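Local atomic coordinates of salmonella plasmid virulence: SpvB (Salmonella typhimurium, PDB entry 6P0X), a protein that probably transfers ADP-ribose from NAD+ to arginine of host actin as a secreted virulence toxin, and is represented here by its N-terminal domain. Residues 45-49 with 319-323; 99-104 with 224-229; 106-111 with 126-132. The contacts are given in a common frame with arbitrary orientation. Numbering follows the deposited sequence.

Contact 1: 45-49 with 319-323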
ATOM      1  N   PHE A  45      10.472  -6.050   6.378  1.00 28.32           N
ATOM      2  CA  PHE A  45      11.806  -5.523   6.640  1.00 19.75           C
ATOM      3  C   PHE A  45      12.450  -6.194   7.845  1.00 25.88           C
ATOM      4  O   PHE A  45      13.373  -5.633   8.447  1.00 21.84           O
ATOM      5  CB  PHE A  45      11.750  -4.006   6.836  1.00 21.97           C
ATOM      6  CG  PHE A  45      11.313  -3.257   5.612  1.00 21.24           C
ATOM      7  CD1 PHE A  45      12.233  -2.873   4.648  1.00 23.45           C
ATOM      8  CD2 PHE A  45       9.979  -2.944   5.418  1.00 20.98           C
ATOM      9  CE1 PHE A  45      11.832  -2.183   3.518  1.00 25.42           C
ATOM     10  CE2 PHE A  45       9.570  -2.255   4.289  1.00 28.66           C
ATOM     11  CZ  PHE A  45      10.501  -1.877   3.335  1.00 22.67           C
ATOM     12  N   GLY A  46      11.985  -7.387   8.206  1.00 24.02           N
ATOM     13  CA  GLY A  46      12.511  -8.071   9.363  1.00 21.36           C
ATOM     14  C   GLY A  46      11.938  -7.522  10.655  1.00 33.16           C
ATOM     15  O   GLY A  46      11.002  -6.714  10.675  1.00 30.10           O
ATOM     16  N   VAL A  47      12.528  -7.977  11.759  1.00 25.41           N
ATOM     17  CA  VAL A  47      12.040  -7.607  13.081  1.00 31.80           C
ATOM     18  C   VAL A  47      12.377  -6.148  13.366  1.00 31.16           C
ATOM     19  O   VAL A  47      13.503  -5.695  13.125  1.00 30.23           O
ATOM     20  CB  VAL A  47      12.637  -8.541  14.144  1.00 32.53           C
ATOM     21  CG1 VAL A  47      12.301  -8.055  15.545  1.00 24.59           C
ATOM     22  CG2 VAL A  47      12.121  -9.955  13.933  1.00 33.54           C
ATOM     23  N   GLY A  48      11.395  -5.405  13.876  1.00 26.48           N
ATOM     24  CA  GLY A  48      11.605  -4.065  14.384  1.00 28.90           C
ATOM     25  C   GLY A  48      11.473  -2.944  13.368  1.00 28.27           C
ATOM     26  O   GLY A  48      11.155  -1.815  13.751  1.00 30.60           O
ATOM     27  N   TRP A  49      11.723  -3.216  12.093  1.00 23.66           N
ATOM     28  CA  TRP A  49      11.649  -2.191  11.063  1.00 24.03           C
ATOM     29  C   TRP A  49      10.330  -2.283  10.308  1.00 27.90           C
ATOM     30  O   TRP A  49       9.781  -3.371  10.110  1.00 26.34           O
ATOM     31  CB  TRP A  49      12.811  -2.313  10.074  1.00 20.21           C
ATOM     32  CG  TRP A  49      14.128  -1.876  10.621  1.00 19.40           C
ATOM     33  CD1 TRP A  49      15.068  -2.661  11.221  1.00 26.51           C
ATOM     34  CD2 TRP A  49      14.663  -0.547  10.606  1.00 23.46           C
ATOM     35  NE1 TRP A  49      16.155  -1.902  11.586  1.00 23.16           N
ATOM     36  CE2 TRP A  49      15.931  -0.601  11.219  1.00 24.26           C
ATOM     37  CE3 TRP A  49      14.191   0.682  10.135  1.00 29.53           C
ATOM     38  CZ2 TRP A  49      16.734   0.528  11.373  1.00 28.04           C
ATOM     39  CZ3 TRP A  49      14.990   1.804  10.291  1.00 33.20           C
ATOM     40  CH2 TRP A  49      16.248   1.718  10.903  1.00 33.24           C
ATOM     41  N   LEU A 319      14.940 -15.519  12.990  1.00 38.34           N
ATOM     42  CA  LEU A 319      14.545 -14.137  12.766  1.00 37.39           C
ATOM     43  C   LEU A 319      15.491 -13.512  11.753  1.00 37.96           C
ATOM     44  O   LEU A 319      16.672 -13.862  11.680  1.00 47.46           O
ATOM     45  CB  LEU A 319      14.570 -13.305  14.057  1.00 48.09           C
ATOM     46  CG  LEU A 319      15.834 -12.446  14.240  1.00 58.58           C
ATOM     47  CD1 LEU A 319      15.493 -10.990  14.509  1.00 66.99           C
ATOM     48  CD2 LEU A 319      16.746 -12.989  15.326  1.00 53.75           C
ATOM     49  N   THR A 320      14.952 -12.606  10.952  1.00 35.21           N
ATOM     50  CA  THR A 320      15.755 -11.771  10.074  1.00 32.93           C
ATOM     51  C   THR A 320      15.833 -10.372  10.666  1.00 29.52           C
ATOM     52  O   THR A 320      14.803  -9.781  11.007  1.00 28.58           O
ATOM     53  CB  THR A 320      15.167 -11.729   8.666  1.00 32.83           C
ATOM     54  OG1 THR A 320      15.274 -13.031   8.075  1.00 30.31           O
ATOM     55  CG2 THR A 320      15.928 -10.736   7.819  1.00 31.02           C
ATOM     56  N   GLN A 321      17.049  -9.846  10.786  1.00 30.12           N
ATOM     57  CA  GLN A 321      17.277  -8.527  11.360  1.00 26.23           C
ATOM     58  C   GLN A 321      18.092  -7.687  10.390  1.00 26.37           C
ATOM     59  O   GLN A 321      19.125  -8.141   9.887  1.00 28.45           O
ATOM     60  CB  GLN A 321      18.009  -8.630  12.703  1.00 31.86           C
ATOM     61  CG  GLN A 321      18.144  -7.306  13.439  1.00 36.13           C
ATOM     62  CD  GLN A 321      16.826  -6.825  14.010  1.00 35.76           C
ATOM     63  OE1 GLN A 321      16.065  -7.606  14.582  1.00 39.32           O
ATOM     64  NE2 GLN A 321      16.544  -5.537  13.853  1.00 31.02           N
ATOM     65  N   LEU A 322      17.638  -6.462  10.144  1.00 30.25           N
ATOM     66  CA  LEU A 322      18.396  -5.547   9.304  1.00 27.47           C
ATOM     67  C   LEU A 322      19.686  -5.160  10.012  1.00 28.34           C
ATOM     68  O   LEU A 322      19.672  -4.764  11.182  1.00 30.88           O
ATOM     69  CB  LEU A 322      17.579  -4.295   8.988  1.00 26.47           C
ATOM     70  CG  LEU A 322      18.337  -3.236   8.184  1.00 31.09           C
ATOM     71  CD1 LEU A 322      18.264  -3.556   6.698  1.00 26.92           C
ATOM     72  CD2 LEU A 322      17.814  -1.832   8.464  1.00 33.48           C
ATOM     73  N   CYS A 323      20.803  -5.277   9.310  1.00 28.56           N
ATOM     74  CA  CYS A 323      22.087  -4.957   9.909  1.00 27.70           C
ATOM     75  C   CYS A 323      22.794  -3.782   9.255  1.00 28.22           C
ATOM     76  O   CYS A 323      23.609  -3.135   9.920  1.00 33.28           O
ATOM     77  CB  CYS A 323      23.011  -6.188   9.891  1.00 36.35           C
ATOM     78  SG  CYS A 323      23.441  -6.802   8.252  1.00 49.20           S
TER
HETATM   79  O   HOH W   1      14.999  -6.175  10.684  1.00 27.29           O
HETATM   80  O   HOH W   2      18.241  -3.652  13.160  1.00 22.63           O
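In the large antiparallel sheet of this N-terminal SpvB domain, strand 321-328 pairs with strand 304-314, and a glycine-rich loop leading into strand 49-50 packs against the start of 321-328. The backbones share one direct hydrogen bond, from Val-47 N to Thr-320 O at 3.0 Å. Gly-46 makes this approach possible. Its CA lies 3.3 Å from Thr-320 O, and a CB there would clash with that oxygen. Val-47, in the t rotamer, places CG2 3.6 Å from Leu-319 CD1. Gln-321 starts away from the loop, but its t, p side chain curls back, and NE2 makes a weak hydrogen bond to Val-47 O at 3.1 Å. Trp-49 (m, chi2 93°) offers one ring face to Leu-322, whose t, p rotamer brings CD2 to 3.7 Å from the centroid of the five-membered ring, a CH-pi contact. Phe-45 turns to the side and packs on Leu-34 and Tyr-313. Water 1 bridges Phe-45 O, Val-47 O and Leu-322 N. Water 2 links Trp-49, Gln-321 and the backbone of Leu-322: it accepts from Trp-49 NE1 at 3.1 Å and Gln-321 NE2 at 2.6 Å, and donates to Leu-322 O at 2.7 Å.

Contact 2: 99-104 with 224-229; sequences YGDVSF and DLYLWT
Residues 99-104 form a hairpin with a type II' turn from Tyr-99 to Val-102, Gly-100 at phi/psi 61/-120. Backbone hydrogen bonds run from Tyr-99 N to Val-102 O (2.8 Å) and from Val-102 N to Tyr-99 O (3.1 Å). The facing loop is helical in phi/psi over 226-229. Asp-224 comes first, extended, with OD2 3.8 Å from Val-102 CG2. Leu-225 O accepts from Trp-228 N at 3.2 Å. Tyr-226 and Leu-227 face other parts of the fold, their N atoms donating hydrogen bonds to Glu-173 OE1 and OE2 respectively. Trp-228 (m, chi2 134°) is the centre, its CA 7.1 Å from Val-102 CA. Its six-membered ring makes an offset stack with Tyr-99 (t), centroids 4.9 Å apart and planes at 26°. Phe-104 (m) CE1 lies 3.4 Å from Trp-228 CE3. Val-102 CG1 lies 3.9 Å from Trp-228 CB and 4.1 Å from Thr-229 OG1. Tyr-99, Phe-104 and Trp-228 form an aromatic cluster packing hairpin on loop. No hydrogen bond crosses, so ring and apolar packing joins the segments.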
ATOM      1  N   TYR A  99     -18.909  10.973  -9.234  1.00 39.70           N
ATOM      2  CA  TYR A  99     -18.037  11.810  -8.414  1.00 34.76           C
ATOM      3  C   TYR A  99     -17.474  12.900  -9.311  1.00 42.88           C
ATOM      4  O   TYR A  99     -16.713  12.612 -10.242  1.00 46.32           O
ATOM      5  CB  TYR A  99     -16.915  11.003  -7.760  1.00 32.19           C
ATOM      6  CG  TYR A  99     -16.264  11.739  -6.614  1.00 35.26           C
ATOM      7  CD1 TYR A  99     -15.177  12.582  -6.823  1.00 32.26           C
ATOM      8  CD2 TYR A  99     -16.751  11.610  -5.322  1.00 31.54           C
ATOM      9  CE1 TYR A  99     -14.588  13.262  -5.771  1.00 32.35           C
ATOM     10  CE2 TYR A  99     -16.172  12.285  -4.268  1.00 32.32           C
ATOM     11  CZ  TYR A  99     -15.093  13.108  -4.496  1.00 35.79           C
ATOM     12  OH  TYR A  99     -14.524  13.775  -3.435  1.00 40.71           O
ATOM     13  N   GLY A 100     -17.837  14.143  -9.023  1.00 47.21           N
ATOM     14  CA  GLY A 100     -17.438  15.246  -9.877  1.00 43.34           C
ATOM     15  C   GLY A 100     -17.998  15.053 -11.271  1.00 44.04           C
ATOM     16  O   GLY A 100     -19.214  14.940 -11.466  1.00 49.21           O
ATOM     17  N   ASP A 101     -17.103  14.977 -12.254  1.00 50.86           N
ATOM     18  CA  ASP A 101     -17.474  14.846 -13.656  1.00 58.32           C
ATOM     19  C   ASP A 101     -17.460  13.404 -14.145  1.00 56.73           C
ATOM     20  O   ASP A 101     -17.726  13.162 -15.327  1.00 64.54           O
ATOM     21  CB  ASP A 101     -16.548  15.700 -14.528  1.00 69.02           C
ATOM     22  CG  ASP A 101     -16.737  17.187 -14.290  1.00 78.37           C
ATOM     23  OD1 ASP A 101     -17.841  17.583 -13.858  1.00 79.93           O
ATOM     24  OD2 ASP A 101     -15.788  17.958 -14.540  1.00 80.86           O
ATOM     25  N   VAL A 102     -17.158  12.448 -13.277  1.00 51.07           N
ATOM     26  CA  VAL A 102     -17.052  11.042 -13.650  1.00 51.75           C
ATOM     27  C   VAL A 102     -18.323  10.342 -13.194  1.00 46.85           C
ATOM     28  O   VAL A 102     -18.638  10.335 -11.998  1.00 53.97           O
ATOM     29  CB  VAL A 102     -15.812  10.387 -13.023  1.00 47.72           C
ATOM     30  CG1 VAL A 102     -15.701   8.932 -13.454  1.00 44.65           C
ATOM     31  CG2 VAL A 102     -14.558  11.157 -13.398  1.00 52.51           C
ATOM     32  N   SER A 103     -19.052   9.755 -14.139  1.00 39.45           N
ATOM     33  CA  SER A 103     -20.239   8.968 -13.834  1.00 48.65           C
ATOM     34  C   SER A 103     -19.897   7.483 -13.897  1.00 43.36           C
ATOM     35  O   SER A 103     -19.140   7.048 -14.770  1.00 43.72           O
ATOM     36  CB  SER A 103     -21.375   9.294 -14.806  1.00 48.63           C
ATOM     37  OG  SER A 103     -21.223   8.575 -16.013  1.00 58.10           O
ATOM     38  N   PHE A 104     -20.464   6.712 -12.981  1.00 36.61           N
ATOM     39  CA  PHE A 104     -20.035   5.337 -12.802  1.00 36.84           C
ATOM     40  C   PHE A 104     -20.982   4.366 -13.489  1.00 39.11           C
ATOM     41  O   PHE A 104     -22.161   4.665 -13.699  1.00 39.29           O
ATOM     42  CB  PHE A 104     -19.950   4.986 -11.312  1.00 31.85           C
ATOM     43  CG  PHE A 104     -19.115   5.936 -10.503  1.00 34.28           C
ATOM     44  CD1 PHE A 104     -17.770   6.108 -10.788  1.00 37.93           C
ATOM     45  CD2 PHE A 104     -19.657   6.605  -9.417  1.00 29.57           C
ATOM     46  CE1 PHE A 104     -16.992   6.971 -10.036  1.00 40.03           C
ATOM     47  CE2 PHE A 104     -18.883   7.461  -8.656  1.00 31.04           C
ATOM     48  CZ  PHE A 104     -17.550   7.647  -8.966  1.00 29.12           C
ATOM     49  N   ASP A 224      -9.365  14.759 -11.670  1.00 44.13           N
ATOM     50  CA  ASP A 224     -10.052  13.567 -11.193  1.00 46.59           C
ATOM     51  C   ASP A 224      -9.062  12.447 -10.908  1.00 48.77           C
ATOM     52  O   ASP A 224      -8.059  12.291 -11.612  1.00 53.21           O
ATOM     53  CB  ASP A 224     -11.076  13.084 -12.223  1.00 56.49           C
ATOM     54  CG  ASP A 224     -12.107  14.141 -12.567  1.00 64.85           C
ATOM     55  OD1 ASP A 224     -12.604  14.821 -11.645  1.00 69.41           O
ATOM     56  OD2 ASP A 224     -12.423  14.284 -13.766  1.00 67.18           O
ATOM     57  N   LEU A 225      -9.356  11.662  -9.876  1.00 44.57           N
ATOM     58  CA  LEU A 225      -8.565  10.470  -9.605  1.00 50.60           C
ATOM     59  C   LEU A 225      -8.673   9.512 -10.784  1.00 47.10           C
ATOM     60  O   LEU A 225      -9.774   9.218 -11.257  1.00 47.37           O
ATOM     61  CB  LEU A 225      -9.047   9.792  -8.321  1.00 41.64           C
ATOM     62  CG  LEU A 225      -8.782  10.507  -6.994  1.00 41.80           C
ATOM     63  CD1 LEU A 225      -9.791  10.067  -5.952  1.00 37.61           C
ATOM     64  CD2 LEU A 225      -7.370  10.218  -6.512  1.00 39.06           C
ATOM     65  N   TYR A 226      -7.521   9.028 -11.261  1.00 37.31           N
ATOM     66  CA  TYR A 226      -7.520   8.122 -12.406  1.00 37.49           C
ATOM     67  C   TYR A 226      -8.321   6.859 -12.119  1.00 36.29           C
ATOM     68  O   TYR A 226      -8.999   6.329 -13.007  1.00 37.55           O
ATOM     69  CB  TYR A 226      -6.089   7.751 -12.795  1.00 37.49           C
ATOM     70  CG  TYR A 226      -5.171   8.919 -13.081  1.00 41.99           C
ATOM     71  CD1 TYR A 226      -5.480   9.853 -14.065  1.00 43.12           C
ATOM     72  CD2 TYR A 226      -3.976   9.066 -12.389  1.00 37.73           C
ATOM     73  CE1 TYR A 226      -4.631  10.916 -14.335  1.00 43.56           C
ATOM     74  CE2 TYR A 226      -3.121  10.120 -12.654  1.00 42.67           C
ATOM     75  CZ  TYR A 226      -3.451  11.042 -13.624  1.00 49.68           C
ATOM     76  OH  TYR A 226      -2.597  12.089 -13.881  1.00 52.24           O
ATOM     77  N   LEU A 227      -8.263   6.365 -10.883  1.00 34.60           N
ATOM     78  CA  LEU A 227      -8.891   5.091 -10.565  1.00 39.24           C
ATOM     79  C   LEU A 227     -10.411   5.170 -10.535  1.00 42.35           C
ATOM     80  O   LEU A 227     -11.061   4.127 -10.398  1.00 39.54           O
ATOM     81  CB  LEU A 227      -8.363   4.570  -9.226  1.00 39.94           C
ATOM     82  CG  LEU A 227      -6.882   4.189  -9.235  1.00 38.38           C
ATOM     83  CD1 LEU A 227      -6.419   3.765  -7.850  1.00 35.77           C
ATOM     84  CD2 LEU A 227      -6.611   3.094 -10.259  1.00 38.89           C
ATOM     85  N   TRP A 228     -10.991   6.369 -10.656  1.00 43.30           N
ATOM     86  CA  TRP A 228     -12.428   6.464 -10.891  1.00 50.51           C
ATOM     87  C   TRP A 228     -12.804   5.804 -12.212  1.00 62.00           C
ATOM     88  O   TRP A 228     -13.845   5.142 -12.313  1.00 61.23           O
ATOM     89  CB  TRP A 228     -12.879   7.928 -10.911  1.00 47.17           C
ATOM     90  CG  TRP A 228     -12.966   8.641  -9.583  1.00 40.47           C
ATOM     91  CD1 TRP A 228     -12.484   9.886  -9.300  1.00 40.78           C
ATOM     92  CD2 TRP A 228     -13.599   8.176  -8.380  1.00 38.07           C
ATOM     93  NE1 TRP A 228     -12.762  10.220  -8.000  1.00 39.34           N
ATOM     94  CE2 TRP A 228     -13.445   9.189  -7.412  1.00 37.79           C
ATOM     95  CE3 TRP A 228     -14.270   7.000  -8.025  1.00 36.14           C
ATOM     96  CZ2 TRP A 228     -13.938   9.066  -6.114  1.00 36.02           C
ATOM     97  CZ3 TRP A 228     -14.761   6.881  -6.734  1.00 35.47           C
ATOM     98  CH2 TRP A 228     -14.594   7.909  -5.796  1.00 31.70           C
ATOM     99  N   THR A 229     -11.960   5.964 -13.230  1.00 67.15           N
ATOM    100  CA  THR A 229     -12.266   5.550 -14.594  1.00 70.31           C
ATOM    101  C   THR A 229     -11.772   4.143 -14.913  1.00 70.37           C
ATOM    102  O   THR A 229     -12.526   3.326 -15.450  1.00 74.36           O
ATOM    103  CB  THR A 229     -11.655   6.549 -15.579  1.00 66.46           C
ATOM    104  OG1 THR A 229     -12.279   7.826 -15.409  1.00 68.74           O
ATOM    105  CG2 THR A 229     -11.842   6.077 -17.011  1.00 73.79           C
TER

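Contact 3: 106-111 with 126-132; sequences QSYTVT and YWVGNSN
This is an antiparallel strand pairing, the open end of the beta hairpin 107-115/123-129. The strand axes approach to 4.5 Å at 152°. Tyr-108/Gly-129 and Val-110/Trp-127 are non-hydrogen-bonded pairs; Thr-109/Val-128 and Thr-111/Tyr-126 are hydrogen-bonded pairs, each with two reciprocal backbone hydrogen bonds, N to O 2.9 Å. A further hydrogen bond, Asn-130 N to Ser-107 O (2.8 Å), follows the last bridge. Gln-106 (p, t) fills the turn beyond. Its OE1 accepts from Ser-131 N (2.8 Å) and Asn-132 N (3.1 Å), and its NE2 donates to Asn-132 OD1 (2.9 Å). A CB on Gly-129 would clash with that NE2. Asn-130 (m) gives ND2 to Ser-107 OG and takes Thr-109 OG1 on OD1, both 2.7 Å. On one face Val-110 CG2 sits 3.6 Å from the centroid of the Trp-127 (m) six-membered ring, whose edge meets the Tyr-108 (m) face, centroids 5.7 Å apart. The other face carries Thr-109, Thr-111, Val-128 and Tyr-126. Strand 94-96 flanks 107-115, and strand 135-140 flanks 123-129.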
ATOM      1  N   GLN A 106     -22.072   1.736 -12.093  1.00 31.28           N
ATOM      2  CA  GLN A 106     -22.965   1.303 -11.030  1.00 30.73           C
ATOM      3  C   GLN A 106     -23.055   2.398  -9.978  1.00 30.13           C
ATOM      4  O   GLN A 106     -22.155   3.226  -9.834  1.00 32.19           O
ATOM      5  CB  GLN A 106     -22.481  -0.006 -10.378  1.00 29.20           C
ATOM      6  CG  GLN A 106     -21.267   0.186  -9.472  1.00 27.30           C
ATOM      7  CD  GLN A 106     -20.828  -1.084  -8.761  1.00 26.00           C
ATOM      8  OE1 GLN A 106     -21.652  -1.875  -8.305  1.00 29.18           O
ATOM      9  NE2 GLN A 106     -19.519  -1.276  -8.656  1.00 25.40           N
ATOM     10  N   SER A 107     -24.160   2.401  -9.244  1.00 30.54           N
ATOM     11  CA  SER A 107     -24.289   3.316  -8.122  1.00 30.10           C
ATOM     12  C   SER A 107     -23.648   2.709  -6.874  1.00 31.35           C
ATOM     13  O   SER A 107     -23.385   1.505  -6.798  1.00 29.77           O
ATOM     14  CB  SER A 107     -25.756   3.658  -7.863  1.00 31.75           C
ATOM     15  OG  SER A 107     -26.466   2.525  -7.396  1.00 36.30           O
ATOM     16  N   TYR A 108     -23.382   3.569  -5.894  1.00 27.53           N
ATOM     17  CA  TYR A 108     -22.660   3.194  -4.688  1.00 25.86           C
ATOM     18  C   TYR A 108     -23.426   3.637  -3.451  1.00 28.82           C
ATOM     19  O   TYR A 108     -23.946   4.754  -3.397  1.00 29.21           O
ATOM     20  CB  TYR A 108     -21.255   3.819  -4.662  1.00 26.11           C
ATOM     21  CG  TYR A 108     -20.285   3.185  -5.628  1.00 24.54           C
ATOM     22  CD1 TYR A 108     -20.206   3.616  -6.946  1.00 25.70           C
ATOM     23  CD2 TYR A 108     -19.446   2.158  -5.224  1.00 23.24           C
ATOM     24  CE1 TYR A 108     -19.321   3.039  -7.836  1.00 30.49           C
ATOM     25  CE2 TYR A 108     -18.558   1.571  -6.107  1.00 23.13           C
ATOM     26  CZ  TYR A 108     -18.499   2.015  -7.413  1.00 29.28           C
ATOM     27  OH  TYR A 108     -17.619   1.436  -8.297  1.00 30.47           O
ATOM     28  N   THR A 109     -23.502   2.748  -2.465  1.00 31.84           N
ATOM     29  CA  THR A 109     -23.910   3.133  -1.121  1.00 29.51           C
ATOM     30  C   THR A 109     -22.689   3.694  -0.406  1.00 30.40           C
ATOM     31  O   THR A 109     -21.671   3.002  -0.267  1.00 26.57           O
ATOM     32  CB  THR A 109     -24.488   1.940  -0.362  1.00 30.20           C
ATOM     33  OG1 THR A 109     -25.669   1.473  -1.026  1.00 27.98           O
ATOM     34  CG2 THR A 109     -24.834   2.335   1.066  1.00 28.04           C
ATOM     35  N   VAL A 110     -22.771   4.955   0.013  1.00 24.94           N
ATOM     36  CA  VAL A 110     -21.635   5.678   0.571  1.00 27.31           C
ATOM     37  C   VAL A 110     -21.964   6.041   2.010  1.00 25.96           C
ATOM     38  O   VAL A 110     -22.926   6.779   2.266  1.00 31.23           O
ATOM     39  CB  VAL A 110     -21.302   6.932  -0.251  1.00 32.17           C
ATOM     40  CG1 VAL A 110     -20.135   7.682   0.374  1.00 28.64           C
ATOM     41  CG2 VAL A 110     -20.999   6.543  -1.692  1.00 26.00           C
ATOM     42  N   THR A 111     -21.157   5.536   2.940  1.00 23.50           N
ATOM     43  CA  THR A 111     -21.370   5.719   4.370  1.00 23.83           C
ATOM     44  C   THR A 111     -20.204   6.507   4.946  1.00 23.57           C
ATOM     45  O   THR A 111     -19.051   6.083   4.830  1.00 35.49           O
ATOM     46  CB  THR A 111     -21.497   4.368   5.081  1.00 23.17           C
ATOM     47  OG1 THR A 111     -22.476   3.561   4.412  1.00 30.03           O
ATOM     48  CG2 THR A 111     -21.908   4.564   6.533  1.00 25.64           C
ATOM     49  N   TYR A 126     -16.928   5.139   3.171  1.00 22.60           N
ATOM     50  CA  TYR A 126     -16.880   3.748   2.754  1.00 23.46           C
ATOM     51  C   TYR A 126     -17.867   3.586   1.603  1.00 26.07           C
ATOM     52  O   TYR A 126     -19.066   3.853   1.768  1.00 23.21           O
ATOM     53  CB  TYR A 126     -17.231   2.838   3.934  1.00 19.52           C
ATOM     54  CG  TYR A 126     -17.154   1.354   3.661  1.00 22.24           C
ATOM     55  CD1 TYR A 126     -16.106   0.812   2.929  1.00 22.76           C
ATOM     56  CD2 TYR A 126     -18.123   0.492   4.155  1.00 28.10           C
ATOM     57  CE1 TYR A 126     -16.034  -0.546   2.687  1.00 22.76           C
ATOM     58  CE2 TYR A 126     -18.059  -0.868   3.919  1.00 28.40           C
ATOM     59  CZ  TYR A 126     -17.012  -1.382   3.185  1.00 31.36           C
ATOM     60  OH  TYR A 126     -16.944  -2.737   2.948  1.00 30.51           O
ATOM     61  N   TRP A 127     -17.357   3.188   0.437  1.00 24.63           N
ATOM     62  CA  TRP A 127     -18.133   3.057  -0.791  1.00 26.63           C
ATOM     63  C   TRP A 127     -18.337   1.582  -1.094  1.00 31.63           C
ATOM     64  O   TRP A 127     -17.361   0.821  -1.162  1.00 28.53           O
ATOM     65  CB  TRP A 127     -17.420   3.718  -1.976  1.00 21.28           C
ATOM     66  CG  TRP A 127     -17.312   5.214  -1.907  1.00 23.71           C
ATOM     67  CD1 TRP A 127     -16.751   5.955  -0.904  1.00 23.73           C
ATOM     68  CD2 TRP A 127     -17.763   6.152  -2.894  1.00 25.09           C
ATOM     69  NE1 TRP A 127     -16.837   7.296  -1.203  1.00 29.47           N
ATOM     70  CE2 TRP A 127     -17.454   7.444  -2.417  1.00 24.84           C
ATOM     71  CE3 TRP A 127     -18.407   6.026  -4.131  1.00 27.64           C
ATOM     72  CZ2 TRP A 127     -17.762   8.598  -3.135  1.00 25.71           C
ATOM     73  CZ3 TRP A 127     -18.713   7.175  -4.843  1.00 25.82           C
ATOM     74  CH2 TRP A 127     -18.392   8.445  -4.341  1.00 26.49           C
ATOM     75  N   VAL A 128     -19.593   1.181  -1.287  1.00 29.37           N
ATOM     76  CA  VAL A 128     -19.935  -0.194  -1.633  1.00 28.03           C
ATOM     77  C   VAL A 128     -20.750  -0.177  -2.920  1.00 28.53           C
ATOM     78  O   VAL A 128     -21.780   0.503  -2.999  1.00 31.23           O
ATOM     79  CB  VAL A 128     -20.713  -0.889  -0.498  1.00 28.27           C
ATOM     80  CG1 VAL A 128     -21.038  -2.334  -0.875  1.00 21.60           C
ATOM     81  CG2 VAL A 128     -19.918  -0.840   0.800  1.00 20.01           C
ATOM     82  N   GLY A 129     -20.299  -0.936  -3.915  1.00 27.66           N
ATOM     83  CA  GLY A 129     -21.000  -0.978  -5.189  1.00 27.17           C
ATOM     84  C   GLY A 129     -22.350  -1.658  -5.045  1.00 29.53           C
ATOM     85  O   GLY A 129     -22.447  -2.775  -4.526  1.00 32.94           O
ATOM     86  N   ASN A 130     -23.402  -0.987  -5.520  1.00 28.48           N
ATOM     87  CA  ASN A 130     -24.746  -1.548  -5.435  1.00 27.35           C
ATOM     88  C   ASN A 130     -24.965  -2.705  -6.403  1.00 30.53           C
ATOM     89  O   ASN A 130     -25.944  -3.444  -6.249  1.00 35.07           O
ATOM     90  CB  ASN A 130     -25.787  -0.452  -5.683  1.00 28.84           C
ATOM     91  CG  ASN A 130     -25.915   0.510  -4.508  1.00 33.05           C
ATOM     92  OD1 ASN A 130     -25.724   0.130  -3.352  1.00 28.19           O
ATOM     93  ND2 ASN A 130     -26.240   1.766  -4.804  1.00 30.65           N
ATOM     94  N   SER A 131     -24.090  -2.887  -7.392  1.00 27.78           N
ATOM     95  CA  SER A 131     -24.294  -3.917  -8.401  1.00 32.65           C
ATOM     96  C   SER A 131     -23.353  -5.106  -8.273  1.00 41.00           C
ATOM     97  O   SER A 131     -23.751  -6.224  -8.604  1.00 43.09           O
ATOM     98  CB  SER A 131     -24.148  -3.320  -9.808  1.00 31.02           C
ATOM     99  OG  SER A 131     -24.483  -4.269 -10.805  1.00 34.65           O
ATOM    100  N   ASN A 132     -22.123  -4.907  -7.794  1.00 37.02           N
ATOM    101  CA  ASN A 132     -21.193  -6.014  -7.642  1.00 36.13           C
ATOM    102  C   ASN A 132     -20.590  -6.102  -6.247  1.00 36.93           C
ATOM    103  O   ASN A 132     -19.805  -7.016  -5.988  1.00 39.31           O
ATOM    104  CB  ASN A 132     -20.071  -5.936  -8.696  1.00 36.36           C
ATOM    105  CG  ASN A 132     -19.228  -4.670  -8.590  1.00 43.76           C
ATOM    106  OD1 ASN A 132     -19.220  -3.985  -7.569  1.00 42.98           O
ATOM    107  ND2 ASN A 132     -18.504  -4.361  -9.661  1.00 40.33           N
TER
HETATM  108  O   HOH W   3     -27.364   3.121  -2.456  1.00 43.36           O
HETATM  109  O   HOH W   4     -21.267   2.100   2.529  1.00 32.46           O

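In the fold
Contacts 2 and 3 are neighbours, with centres 14 Å apart. Trp-127 of contact 3 reaches the aromatic cluster of contact 2: its CH2 lies 3.7 Å from Tyr-99 CD2 and 4.1 Å from Trp-228 CH2, and its CZ3 is 3.8 Å from Phe-104 CE2. The chain passes directly from strand 102-104 to strand 107-115. Contact 1 lies on the other side of the chain's centre, about 40 Å from both by centres. It shares a large antiparallel sheet with contact 3. A bound acrylic acid lies about 7 Å from the Phe-45 side chain; Cys-51, which Phe-45 touches, lines an acrylic acid pocket, probably the same one. The ADP-ribosyltransferase active site probably lies outside this N-terminal fragment.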